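Local coordinates for periplasmic binding protein (Roseiflexus sp. RS-1, PDB 5GJ3) that binds two heme molecules as the periplasmic heme-binding protein RhuT and probably delivers heme to a membrane transporter, at residues 217-222 with 233-238; 22-27 with 110-115; 58-63 with 83-88. All blocks are in the same frame, centred on the assembly; numbering follows the deposited sequence. Where two conformers were deposited one is given.

Contact 1 of 3, residues 217-222 with 233-238; sequences GLLKIP and RRIIAL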
loop_
_atom_site.group_PDB
_atom_site.type_symbol
_atom_site.label_atom_id
_atom_site.label_comp_id
_atom_site.label_asym_id
_atom_site.label_seq_id
_atom_site.Cartn_x
_atom_site.Cartn_y
_atom_site.Cartn_z
ATOM N N GLY A 217 -13.394 -14.252 -14.454
ATOM C CA GLY A 217 -14.499 -13.521 -13.812
ATOM C C GLY A 217 -14.438 -12.002 -14.010
ATOM O O GLY A 217 -15.446 -11.354 -14.302
ATOM N N LEU A 218 -13.256 -11.407 -13.851
ATOM C CA LEU A 218 -13.133 -9.937 -13.971
ATOM C C LEU A 218 -13.696 -9.446 -15.319
ATOM O O LEU A 218 -14.432 -8.470 -15.400
ATOM C CB LEU A 218 -11.640 -9.513 -13.830
ATOM C CG LEU A 218 -11.274 -8.033 -14.085
ATOM C CD1 LEU A 218 -11.847 -7.215 -12.949
ATOM C CD2 LEU A 218 -9.768 -7.797 -14.166
ATOM N N LEU A 219 -13.343 -10.147 -16.380
ATOM C CA LEU A 219 -13.747 -9.737 -17.720
ATOM C C LEU A 219 -15.210 -10.038 -18.043
ATOM O O LEU A 219 -15.685 -9.674 -19.133
ATOM C CB LEU A 219 -12.816 -10.345 -18.780
ATOM C CG LEU A 219 -11.396 -9.816 -18.546
ATOM C CD1 LEU A 219 -10.446 -10.299 -19.624
ATOM C CD2 LEU A 219 -11.422 -8.287 -18.447
ATOM N N LYS A 220 -15.924 -10.676 -17.105
ATOM C CA LYS A 220 -17.374 -10.835 -17.198
ATOM C C LYS A 220 -18.090 -9.610 -16.632
ATOM O O LYS A 220 -19.295 -9.458 -16.795
ATOM C CB LYS A 220 -17.836 -12.117 -16.486
ATOM C CG LYS A 220 -17.533 -13.404 -17.246
ATOM C CD LYS A 220 -17.975 -14.637 -16.462
ATOM C CE LYS A 220 -19.405 -14.497 -15.958
ATOM N NZ LYS A 220 -19.933 -15.766 -15.377
ATOM N N ILE A 221 -17.354 -8.735 -15.950
ATOM C CA ILE A 221 -17.921 -7.472 -15.452
ATOM C C ILE A 221 -18.227 -6.574 -16.668
ATOM O O ILE A 221 -17.380 -6.405 -17.571
ATOM C CB ILE A 221 -16.982 -6.759 -14.451
ATOM C CG1 ILE A 221 -16.802 -7.608 -13.174
ATOM C CG2 ILE A 221 -17.513 -5.375 -14.114
ATOM C CD1 ILE A 221 -15.721 -7.085 -12.227
ATOM N N PRO A 222 -19.460 -6.044 -16.738
ATOM C CA PRO A 222 -19.892 -5.398 -18.006
ATOM C C PRO A 222 -18.918 -4.308 -18.443
ATOM O O PRO A 222 -18.431 -3.561 -17.604
ATOM C CB PRO A 222 -21.237 -4.751 -17.630
ATOM C CG PRO A 222 -21.744 -5.570 -16.478
ATOM C CD PRO A 222 -20.505 -5.966 -15.689
ATOM N N ARG A 233 -6.067 -9.014 -22.404
ATOM C CA ARG A 233 -5.980 -9.560 -21.048
ATOM C C ARG A 233 -4.838 -8.902 -20.239
ATOM O O ARG A 233 -4.106 -9.574 -19.526
ATOM C CB ARG A 233 -5.920 -11.112 -21.045
ATOM C CG ARG A 233 -7.207 -11.741 -21.575
ATOM C CD ARG A 233 -7.123 -13.252 -21.811
ATOM N NE ARG A 233 -7.176 -14.049 -20.571
ATOM C CZ ARG A 233 -8.284 -14.540 -19.999
ATOM N NH1 ARG A 233 -8.192 -15.260 -18.871
ATOM N NH2 ARG A 233 -9.485 -14.317 -20.529
ATOM N N ARG A 234 -4.705 -7.579 -20.343
ATOM C CA ARG A 234 -3.594 -6.891 -19.705
ATOM C C ARG A 234 -4.028 -6.486 -18.305
ATOM O O ARG A 234 -4.426 -5.350 -18.048
ATOM C CB ARG A 234 -3.223 -5.704 -20.548
ATOM C CG ARG A 234 -1.816 -5.245 -20.359
ATOM C CD ARG A 234 -1.535 -4.194 -21.400
ATOM N NE ARG A 234 -1.257 -4.661 -22.752
ATOM C CZ ARG A 234 -0.042 -4.980 -23.192
ATOM N NH1 ARG A 234 0.979 -5.033 -22.360
ATOM N NH2 ARG A 234 0.163 -5.286 -24.458
ATOM N N ILE A 235 -3.990 -7.466 -17.395
ATOM C CA ILE A 235 -4.404 -7.275 -16.015
ATOM C C ILE A 235 -3.100 -7.410 -15.222
ATOM O O ILE A 235 -2.377 -8.388 -15.423
ATOM C CB ILE A 235 -5.376 -8.386 -15.485
ATOM C CG1 ILE A 235 -6.571 -8.703 -16.428
ATOM C CG2 ILE A 235 -5.774 -8.154 -14.026
ATOM C CD1 ILE A 235 -7.285 -7.538 -17.045
ATOM N N ILE A 236 -2.825 -6.459 -14.323
ATOM C CA ILE A 236 -1.661 -6.541 -13.406
ATOM C C ILE A 236 -2.306 -6.703 -12.027
ATOM O O ILE A 236 -3.115 -5.880 -11.625
ATOM C CB ILE A 236 -0.847 -5.197 -13.345
ATOM C CG1 ILE A 236 -0.356 -4.710 -14.704
ATOM C CG2 ILE A 236 0.305 -5.273 -12.324
ATOM C CD1 ILE A 236 0.438 -5.731 -15.487
ATOM N N ALA A 237 -1.980 -7.780 -11.309
ATOM C CA ALA A 237 -2.528 -7.962 -9.970
ATOM C C ALA A 237 -1.359 -7.920 -9.002
ATOM O O ALA A 237 -0.375 -8.638 -9.178
ATOM C CB ALA A 237 -3.290 -9.280 -9.863
ATOM N N LEU A 238 -1.435 -7.069 -7.996
ATOM C CA LEU A 238 -0.335 -6.970 -7.019
ATOM C C LEU A 238 -0.933 -7.139 -5.637
ATOM O O LEU A 238 -2.100 -6.849 -5.428
ATOM C CB LEU A 238 0.415 -5.607 -7.133
ATOM C CG LEU A 238 1.198 -5.379 -8.464
ATOM C CD1 LEU A 238 1.797 -3.982 -8.522
ATOM C CD2 LEU A 238 2.305 -6.403 -8.645
#
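Leu-218, the last residue of helix 214-218, and Leu-219 just after it face Arg-233 and Ile-235, where the chain enters strand 235-238; the backbones stay well apart, with Leu-219 CA 8.5 Å from Arg-233 CA. A type I turn from Leu-218 to Ile-221 overlaps the end of helix 214-218, and Arg-233 ends helix 228-232 in a Schellman motif. No hydrogen bond joins the two segments; the contact is made by side chains.

Leu-218 and Ile-235 meet tip to tip. CD2 of Leu-218 comes within 3.8 Å of CD1 of Ile-235, and it also touches CG1 and CG2, so one methyl meets three carbons of the isoleucine. The Leu-218 side chain leaves with CG anti to the backbone N (chi1 173°), which sends it toward the strand. Leu-219 CD2 is a looser neighbour of the same Ile-235 CD1, at 4.4 Å. The other methyl of Leu-219, CD1, lies 4.0 Å from CG of Arg-233, and these two side chains cross at a slant. The arginine thus offers the aliphatic part of its chain to the leucine. The chain bends at chi3 (76°), and its NH1 forms a salt bridge with Asp-216, just before 217-222.

Leu-218 also packs on Leu-209 and Val-212, and Ile-235 on Leu-202 of the adjacent strand. The contact is apolar packing of a helix end against the start of strand 235-238, which pairs in parallel with strand 201-205, in the alpha/beta lobe of a periplasmic binding protein.

Contact 2 of 3, residues 22-27 with 110-115; sequences LGMGEY and QALGIP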
loop_
_atom_site.group_PDB
_atom_site.type_symbol
_atom_site.label_atom_id
_atom_site.label_comp_id
_atom_site.label_asym_id
_atom_site.label_seq_id
_atom_site.Cartn_x
_atom_site.Cartn_y
_atom_site.Cartn_z
ATOM N N LEU A 22 14.051 -2.864 9.418
ATOM C CA LEU A 22 15.146 -2.230 10.155
ATOM C C LEU A 22 15.918 -3.242 11.029
ATOM O O LEU A 22 16.918 -2.891 11.678
ATOM C CB LEU A 22 14.606 -1.062 11.035
ATOM C CG LEU A 22 14.190 0.218 10.324
ATOM C CD1 LEU A 22 13.335 1.147 11.214
ATOM C CD2 LEU A 22 15.404 0.976 9.764
ATOM N N GLY A 23 15.439 -4.471 11.097
ATOM C CA GLY A 23 16.105 -5.478 11.900
ATOM C C GLY A 23 15.561 -5.702 13.313
ATOM O O GLY A 23 16.197 -6.429 14.094
ATOM N N MET A 24 14.375 -5.153 13.639
ATOM C CA MET A 24 13.898 -5.078 15.032
ATOM C C MET A 24 12.641 -5.898 15.217
ATOM O O MET A 24 11.881 -5.734 16.199
ATOM C CB MET A 24 13.618 -3.631 15.406
ATOM C CG MET A 24 14.821 -2.716 15.248
ATOM S SD MET A 24 16.090 -3.045 16.486
ATOM C CE MET A 24 15.344 -2.425 17.999
ATOM N N GLY A 25 12.401 -6.785 14.248
ATOM C CA GLY A 25 11.201 -7.579 14.268
ATOM C C GLY A 25 11.099 -8.457 15.501
ATOM O O GLY A 25 9.987 -8.704 16.001
ATOM N N GLU A 26 12.221 -8.899 16.074
ATOM C CA GLU A 26 12.045 -9.789 17.244
ATOM C C GLU A 26 11.390 -9.074 18.438
ATOM O O GLU A 26 10.900 -9.744 19.342
ATOM C CB GLU A 26 13.364 -10.438 17.688
ATOM C CG GLU A 26 14.199 -9.481 18.514
ATOM C CD GLU A 26 15.676 -9.814 18.490
ATOM O OE1 GLU A 26 16.263 -9.834 17.378
ATOM O OE2 GLU A 26 16.239 -10.031 19.597
ATOM N N TYR A 27 11.337 -7.736 18.432
ATOM C CA TYR A 27 10.710 -6.998 19.551
ATOM C C TYR A 27 9.242 -6.732 19.382
ATOM O O TYR A 27 8.639 -6.139 20.288
ATOM C CB TYR A 27 11.418 -5.683 19.819
ATOM C CG TYR A 27 12.881 -5.917 20.040
ATOM C CD1 TYR A 27 13.353 -6.522 21.225
ATOM C CD2 TYR A 27 13.806 -5.566 19.056
ATOM C CE1 TYR A 27 14.726 -6.751 21.414
ATOM C CE2 TYR A 27 15.173 -5.800 19.227
ATOM C CZ TYR A 27 15.631 -6.395 20.392
ATOM O OH TYR A 27 17.000 -6.614 20.504
ATOM N N GLN A 110 13.854 6.519 14.720
ATOM C CA GLN A 110 14.046 7.385 15.887
ATOM C C GLN A 110 13.393 6.777 17.121
ATOM O O GLN A 110 14.037 6.763 18.149
ATOM C CB GLN A 110 13.572 8.856 15.698
ATOM C CG GLN A 110 13.950 9.767 16.902
ATOM C CD GLN A 110 13.739 11.281 16.706
ATOM O OE1 GLN A 110 13.730 11.756 15.590
ATOM N NE2 GLN A 110 13.594 12.061 17.824
ATOM N N ALA A 111 12.154 6.259 17.013
ATOM C CA ALA A 111 11.439 5.630 18.153
ATOM C C ALA A 111 12.177 4.420 18.713
ATOM O O ALA A 111 12.057 4.075 19.931
ATOM C CB ALA A 111 10.020 5.213 17.765
ATOM N N LEU A 112 12.909 3.750 17.824
ATOM C CA LEU A 112 13.627 2.543 18.202
ATOM C C LEU A 112 15.068 2.825 18.557
ATOM O O LEU A 112 15.787 1.875 18.908
ATOM C CB LEU A 112 13.539 1.460 17.077
ATOM C CG LEU A 112 12.126 0.934 16.803
ATOM C CD1 LEU A 112 11.993 -0.246 15.835
ATOM C CD2 LEU A 112 11.410 0.608 18.098
ATOM N N GLY A 113 15.511 4.093 18.405
ATOM C CA GLY A 113 16.858 4.516 18.825
ATOM C C GLY A 113 17.963 3.986 17.887
ATOM O O GLY A 113 19.091 3.653 18.349
ATOM N N ILE A 114 17.644 3.902 16.582
ATOM C CA ILE A 114 18.579 3.404 15.573
ATOM C C ILE A 114 18.592 4.350 14.372
ATOM O O ILE A 114 18.370 3.913 13.241
ATOM C CB ILE A 114 18.248 1.940 15.132
ATOM C CG1 ILE A 114 16.752 1.762 14.769
ATOM C CG2 ILE A 114 18.554 0.930 16.250
ATOM C CD1 ILE A 114 16.357 0.400 14.211
ATOM N N PRO A 115 18.838 5.660 14.592
ATOM C CA PRO A 115 18.709 6.602 13.438
ATOM C C PRO A 115 19.646 6.306 12.249
ATOM O O PRO A 115 19.340 6.677 11.067
ATOM C CB PRO A 115 19.081 7.965 14.062
ATOM C CG PRO A 115 20.022 7.568 15.202
ATOM C CD PRO A 115 19.335 6.376 15.795
#
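Met-24 and Leu-22 meet Ile-114 and Leu-112 mainly through aliphatic carbons, with the methionine sulfur at the margin. The methyl CD1 of Ile-114 is the common point. It lies 3.6 Å from CG of Met-24 and 3.9 Å from CB of Leu-22, so it rests against both residues. The SD of Met-24 is a more distant neighbour of the same methyl, at 4.1 Å.

Ile-114 holds CG1 between its backbone N and its carbonyl carbon (chi1 49°). The chain then extends at chi2 (175°), which carries CD1 out to Leu-22 and Met-24. Met-24 is folded rather than extended. It bends at chi2 (-70°) and again at chi3, so CB and CG, not the terminal methyl CE, do most of the touching. The side chains of Met-24 and Ile-114 lie side by side and point opposite ways. Leu-112 likewise overlaps Met-24 from the facing side: its CD1 lies 3.8 Å from CB of Met-24 and equally close to its CG. The CD1 methyls of Leu-112 and Ile-114 therefore share the base of the methionine chain.

Helices 13-21 and 100-111 both end in Schellman motifs, at Gly-23 and Gly-113. In each, the glycine has positive phi and is flanked by two residues that point their side chains across the gap. Leu-112 continues onto Ile-8, Ile-19 and Leu-66, and Met-24 also touches Ile-19. The contact thus joins the end of helix 13-21 to the turn between helices 100-111 and 115-136, next to the parallel sheet of this lobe.

No hydrogen bond or salt bridge crosses between the segments. Their association rests on van der Waals contact and the partial removal of leucine, methionine and isoleucine carbons from water.

Contact 3 of 3, residues 58-63 with 83-88; sequences GILSLN and RAAGVP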
loop_
_atom_site.group_PDB
_atom_site.type_symbol
_atom_site.label_atom_id
_atom_site.label_comp_id
_atom_site.label_asym_id
_atom_site.label_seq_id
_atom_site.Cartn_x
_atom_site.Cartn_y
_atom_site.Cartn_z
ATOM N N GLY A 58 -6.942 -5.526 23.416
ATOM C CA GLY A 58 -6.016 -6.357 22.678
ATOM C C GLY A 58 -4.592 -5.790 22.666
ATOM O O GLY A 58 -3.626 -6.533 22.742
ATOM N N ILE A 59 -4.454 -4.475 22.542
ATOM C CA ILE A 59 -3.131 -3.860 22.611
ATOM C C ILE A 59 -2.615 -3.919 24.086
ATOM O O ILE A 59 -1.467 -4.313 24.338
ATOM C CB ILE A 59 -3.182 -2.357 22.160
ATOM C CG1 ILE A 59 -3.499 -2.225 20.667
ATOM C CG2 ILE A 59 -1.862 -1.632 22.457
ATOM C CD1 ILE A 59 -4.167 -0.887 20.314
ATOM N N LEU A 60 -3.426 -3.459 25.041
ATOM C CA LEU A 60 -2.887 -3.280 26.431
ATOM C C LEU A 60 -2.561 -4.576 27.166
ATOM O O LEU A 60 -1.638 -4.624 27.990
ATOM C CB LEU A 60 -3.764 -2.349 27.271
ATOM C CG LEU A 60 -3.879 -0.934 26.684
ATOM C CD1 LEU A 60 -5.051 -0.240 27.347
ATOM C CD2 LEU A 60 -2.589 -0.103 26.834
ATOM N N SER A 61 -3.281 -5.642 26.820
ATOM C CA SER A 61 -3.041 -6.919 27.437
ATOM C C SER A 61 -1.709 -7.559 26.968
ATOM O O SER A 61 -1.278 -8.558 27.541
ATOM C CB SER A 61 -4.227 -7.844 27.238
ATOM O OG SER A 61 -4.226 -8.379 25.943
ATOM N N LEU A 62 -1.051 -6.979 25.960
ATOM C CA LEU A 62 0.271 -7.465 25.562
ATOM C C LEU A 62 1.403 -6.793 26.356
ATOM O O LEU A 62 2.570 -7.051 26.077
ATOM C CB LEU A 62 0.518 -7.269 24.060
ATOM C CG LEU A 62 -0.501 -7.952 23.141
ATOM C CD1 LEU A 62 -0.305 -7.478 21.705
ATOM C CD2 LEU A 62 -0.409 -9.475 23.269
ATOM N N ASN A 63 1.037 -5.909 27.292
ATOM C CA ASN A 63 1.983 -5.122 28.105
ATOM C C ASN A 63 3.068 -4.496 27.280
ATOM O O ASN A 63 4.277 -4.728 27.533
ATOM C CB ASN A 63 2.616 -5.955 29.236
ATOM C CG ASN A 63 1.576 -6.640 30.074
ATOM O OD1 ASN A 63 1.594 -7.852 30.204
ATOM N ND2 ASN A 63 0.623 -5.879 30.582
ATOM N N ARG A 83 -3.172 6.259 25.864
ATOM C CA ARG A 83 -2.575 7.368 26.603
ATOM C C ARG A 83 -2.942 7.295 28.081
ATOM O O ARG A 83 -2.082 7.436 28.962
ATOM C CB ARG A 83 -3.013 8.713 26.014
ATOM C CG ARG A 83 -2.485 8.923 24.608
ATOM C CD ARG A 83 -2.752 10.346 24.143
ATOM N NE ARG A 83 -2.901 10.334 22.694
ATOM C CZ ARG A 83 -4.064 10.352 22.041
ATOM N NH1 ARG A 83 -5.240 10.469 22.680
ATOM N NH2 ARG A 83 -4.027 10.281 20.735
ATOM N N ALA A 84 -4.233 7.063 28.349
ATOM C CA ALA A 84 -4.753 6.989 29.718
ATOM C C ALA A 84 -4.132 5.838 30.514
ATOM O O ALA A 84 -4.004 5.952 31.719
ATOM C CB ALA A 84 -6.299 6.883 29.705
ATOM N N ALA A 85 -3.713 4.755 29.854
ATOM C CA ALA A 85 -2.974 3.671 30.510
ATOM C C ALA A 85 -1.487 3.996 30.744
ATOM O O ALA A 85 -0.772 3.192 31.357
ATOM C CB ALA A 85 -3.076 2.379 29.724
ATOM N N GLY A 86 -1.008 5.151 30.254
ATOM C CA GLY A 86 0.383 5.496 30.486
ATOM C C GLY A 86 1.385 4.756 29.601
ATOM O O GLY A 86 2.563 4.730 29.944
ATOM N N VAL A 87 0.946 4.143 28.479
ATOM C CA VAL A 87 1.894 3.432 27.537
ATOM C C VAL A 87 2.456 4.378 26.471
ATOM O O VAL A 87 1.666 5.103 25.783
ATOM C CB VAL A 87 1.168 2.247 26.842
ATOM C CG1 VAL A 87 2.097 1.547 25.834
ATOM C CG2 VAL A 87 0.668 1.268 27.896
ATOM N N PRO A 88 3.800 4.444 26.316
ATOM C CA PRO A 88 4.309 5.349 25.282
ATOM C C PRO A 88 3.706 5.090 23.905
ATOM O O PRO A 88 3.668 3.959 23.433
ATOM C CB PRO A 88 5.810 5.030 25.229
ATOM C CG PRO A 88 6.133 4.607 26.644
ATOM C CD PRO A 88 4.905 3.841 27.100
#
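Leu-60 sets CG anti to its carbonyl carbon (chi1 -61°), which aims the side chain at 83-88. Its chi2 (164°) extends CD1 and turns CD2 aside, onto Ala-85 and Val-87. Val-87 has CG1 anti to the backbone N (chi1 178°), leaving CG2 as the branch that meets the leucine.

CD2 of Leu-60 sits 3.7 Å from CG2 of Val-87 and 3.8 Å from CB of Ala-85. One methyl therefore touches both residues. CD1 of Leu-60 adds a longer approach to the same Ala-85 CB, at 4.1 Å. The Leu-60 and Val-87 side chains pass alongside one another, head to tail. The packing is wholly apolar, and no hydrogen bond links the segments. Between Ala-85 and Val-87, Gly-86 takes positive phi in a Schellman motif that closes helix 76-84.

This is a surface contact between two helix ends. Leu-60 and Val-87 both also rest on Ile-82 of helix 76-84. Val-87 further packs on Val-67 of strand 66-70 and on Pro-64. Helix 56-60 leads toward that strand, while 83-88 leads into strand 89-92, its parallel neighbour in the four-stranded sheet.

All three contacts are apolar and without hydrogen bonds between their segments. Contacts 2 and 3 lie on the same side of the chain's centre, about 8 Å apart at the nearest atoms, around the four-stranded parallel sheet; both reach residues of strand 66-70. Contact 1 lies on the opposite side, beside the six-stranded mixed sheet. Contacts 1 and 2 are partly buried, each with one buried leucine, whereas contact 3 is a smaller surface contact with none. Contact 1 alone brings in a charged residue, through its aliphatic chain; contact 2 alone includes methionine. Contact 3 falls within the sequence spanned by contact 2, and contact 1 comes later.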